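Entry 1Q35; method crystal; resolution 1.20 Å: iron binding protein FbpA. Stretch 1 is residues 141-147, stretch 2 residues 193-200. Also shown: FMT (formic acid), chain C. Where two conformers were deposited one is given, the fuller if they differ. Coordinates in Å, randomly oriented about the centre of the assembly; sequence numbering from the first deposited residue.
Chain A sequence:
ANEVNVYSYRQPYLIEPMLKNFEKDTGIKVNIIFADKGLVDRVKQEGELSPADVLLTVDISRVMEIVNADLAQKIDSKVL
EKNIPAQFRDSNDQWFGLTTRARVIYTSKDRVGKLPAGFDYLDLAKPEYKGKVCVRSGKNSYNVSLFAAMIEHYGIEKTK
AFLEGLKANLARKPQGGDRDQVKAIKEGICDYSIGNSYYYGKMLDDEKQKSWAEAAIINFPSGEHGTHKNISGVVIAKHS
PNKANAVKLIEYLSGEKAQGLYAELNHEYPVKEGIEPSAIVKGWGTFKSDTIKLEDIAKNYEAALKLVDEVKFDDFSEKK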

# COMPACT_ATOMS: atom_id res chain seq x y z
N SER A 141 6.40 -5.99 1.49
CA SER A 141 5.42 -6.27 0.44
C SER A 141 5.08 -5.08 -0.44
O SER A 141 4.71 -5.27 -1.59
N TYR A 142 5.19 -3.86 0.06
CA TYR A 142 5.03 -2.70 -0.82
C TYR A 142 6.08 -2.73 -1.94
O TYR A 142 5.78 -2.41 -3.09
N ASN A 143 7.31 -3.08 -1.60
CA ASN A 143 8.36 -3.22 -2.60
C ASN A 143 8.15 -4.44 -3.49
O ASN A 143 8.26 -4.35 -4.70
N VAL A 144 7.85 -5.59 -2.90
CA VAL A 144 7.72 -6.81 -3.68
C VAL A 144 6.58 -6.65 -4.70
O VAL A 144 6.71 -7.09 -5.83
N SER A 145 5.47 -6.02 -4.32
CA SER A 145 4.37 -5.83 -5.27
C SER A 145 4.74 -4.86 -6.39
O SER A 145 4.32 -5.05 -7.53
N LEU A 146 5.55 -3.85 -6.10
CA LEU A 146 6.12 -3.01 -7.16
C LEU A 146 6.95 -3.86 -8.13
O LEU A 146 6.80 -3.77 -9.34
N PHE A 147 7.85 -4.68 -7.59
CA PHE A 147 8.70 -5.53 -8.43
C PHE A 147 7.86 -6.54 -9.22
O PHE A 147 8.22 -6.90 -10.34
N SER A 193 14.46 8.16 -2.59
CA SER A 193 13.89 7.01 -1.90
C SER A 193 12.61 6.55 -2.59
O SER A 193 12.04 7.27 -3.41
N ILE A 194 12.20 5.33 -2.28
CA ILE A 194 10.92 4.81 -2.73
C ILE A 194 10.02 4.73 -1.50
O ILE A 194 10.45 4.29 -0.44
N GLY A 195 8.77 5.17 -1.63
CA GLY A 195 7.83 5.08 -0.53
C GLY A 195 6.42 5.39 -0.97
O GLY A 195 6.22 5.88 -2.08
N ASN A 196 5.44 5.12 -0.12
CA ASN A 196 4.05 5.36 -0.49
C ASN A 196 3.69 6.84 -0.33
O ASN A 196 4.17 7.53 0.58
N SER A 197 2.82 7.30 -1.22
CA SER A 197 2.46 8.70 -1.36
C SER A 197 1.84 9.30 -0.10
O SER A 197 2.18 10.40 0.31
N TYR A 198 0.91 8.58 0.51
CA TYR A 198 0.15 9.12 1.64
C TYR A 198 1.06 9.48 2.82
O TYR A 198 0.74 10.38 3.59
N TYR A 199 2.19 8.80 2.95
CA TYR A 199 3.13 9.12 4.02
C TYR A 199 3.66 10.56 3.94
O TYR A 199 3.99 11.14 4.97
N TYR A 200 3.75 11.13 2.75
CA TYR A 200 4.18 12.53 2.61
C TYR A 200 3.21 13.46 3.33
O TYR A 200 3.63 14.36 4.06

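The helix of residues 141-147 runs at 103° to the strand of residues 193-196, their axes 9.6 Å apart at closest approach, so side chains must bridge the gap. Ser 141, at chi1 p, lies out of reach of the other stretch, and the contact begins with Tyr 142.

Tyr 142 directs its CA-to-CB bond toward the second stretch and, with chi1 m, lays its long ring beside Asn 196. The amide nitrogen of Asn 196 sits over one face of this ring, with ND2 3.4 Å from Tyr 142 CE2; a flat aromatic surface accommodates such a group closely. Asn 196, also m, is well suited to the site because its amide serves two ends: ND2 donates a hydrogen bond to Tyr 198 OH at 3.1 Å, while OD1 is satisfied elsewhere in the structure. The same hydroxyl of Tyr 198, a p rotamer whose CA-to-CB bond runs sideways, has its OH 3.2 Å from Tyr 142 OH. Tyr 199, m and pointing toward the helix, adds a third phenol, its OH 4.1 Å from Tyr 142 OH. A formic acid, probably from the crystallisation liquor, lies beside these hydroxyls; Tyr 198 OH gives its O2 a weak hydrogen bond of 2.7 Å, and Tyr 142 OH is 3.4 Å from its carbon C.

Asn 143, m, starts sideways, but its end approaches Ile 194, with OD1 4.2 Å from CG2. Its polar atoms are hydrogen-bonded elsewhere, which makes an amide tolerable in this buried place. Val 144 (t) and Ser 145 (m) are out of reach.

One turn beyond Tyr 142, Leu 146 points toward the strand; its t, p rotamer brings CD2 to 4.4 Å from CG2 of Ile 194, itself m, t, in a loose apolar contact. Phe 147, m, makes no contact.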

# COMPACT_ATOMS: atom_id res chain seq x y z
CB SER A 141 4.15 -6.89 1.01
OG SER A 141 3.45 -5.98 1.82
CB TYR A 142 5.15 -1.38 -0.07
CG TYR A 142 4.12 -1.09 0.99
CD1 TYR A 142 2.79 -1.48 0.85
CD2 TYR A 142 4.47 -0.38 2.13
CE1 TYR A 142 1.85 -1.19 1.83
CE2 TYR A 142 3.54 -0.07 3.11
CZ TYR A 142 2.23 -0.48 2.95
OH TYR A 142 1.26 -0.20 3.88
CB ASN A 143 9.74 -3.31 -1.94
CG ASN A 143 10.23 -1.98 -1.40
OD1 ASN A 143 9.81 -0.90 -1.86
ND2 ASN A 143 11.13 -2.04 -0.43
CB VAL A 144 7.55 -8.07 -2.79
CG1 VAL A 144 7.41 -9.32 -3.65
CG2 VAL A 144 8.74 -8.23 -1.85
CB SER A 145 3.09 -5.41 -4.55
OG SER A 145 2.55 -6.53 -3.86
CB LEU A 146 6.97 -1.89 -6.56
CG LEU A 146 7.83 -1.08 -7.53
CD1 LEU A 146 6.99 -0.32 -8.55
CD2 LEU A 146 8.71 -0.12 -6.75
CB PHE A 147 9.77 -6.25 -7.59
CG PHE A 147 10.58 -5.34 -6.68
CD1 PHE A 147 11.07 -5.84 -5.49
CD2 PHE A 147 10.85 -4.02 -7.01
CE1 PHE A 147 11.81 -5.04 -4.63
CE2 PHE A 147 11.60 -3.22 -6.15
CZ PHE A 147 12.09 -3.73 -4.97
CB SER A 193 13.62 7.30 -0.42
OG SER A 193 12.43 8.07 -0.26
CB ILE A 194 11.10 3.42 -3.37
CG1 ILE A 194 11.97 3.51 -4.62
CG2 ILE A 194 9.74 2.83 -3.70
CD1 ILE A 194 12.34 2.17 -5.21
CB ASN A 196 3.09 4.48 0.32
CG ASN A 196 3.10 3.03 -0.13
OD1 ASN A 196 3.57 2.70 -1.22
ND2 ASN A 196 2.56 2.16 0.71
CB SER A 197 1.48 8.86 -2.52
OG SER A 197 0.36 7.98 -2.39
CB TYR A 198 -0.99 8.17 2.08
CG TYR A 198 -0.54 6.77 2.40
CD1 TYR A 198 -0.45 5.81 1.40
CD2 TYR A 198 -0.17 6.41 3.69
CE1 TYR A 198 -0.01 4.54 1.67
CE2 TYR A 198 0.27 5.13 3.97
CZ TYR A 198 0.35 4.20 2.94
OH TYR A 198 0.81 2.92 3.16
CB TYR A 199 4.30 8.14 4.06
CG TYR A 199 3.93 6.76 4.57
CD1 TYR A 199 4.14 5.63 3.80
CD2 TYR A 199 3.36 6.60 5.82
CE1 TYR A 199 3.79 4.37 4.26
CE2 TYR A 199 3.00 5.34 6.29
CZ TYR A 199 3.23 4.23 5.50
OH TYR A 199 2.89 2.97 5.95
CB TYR A 200 4.30 12.90 1.14
CG TYR A 200 5.12 14.14 0.88
CD1 TYR A 200 4.52 15.32 0.46
CD2 TYR A 200 6.50 14.14 1.04
CE1 TYR A 200 5.27 16.46 0.22
CE2 TYR A 200 7.26 15.28 0.79
CZ TYR A 200 6.64 16.43 0.38
OH TYR A 200 7.38 17.57 0.14
C FMT C . -0.55 1.56 6.12
O1 FMT C . -1.45 1.25 7.05
O2 FMT C . -0.92 2.14 5.11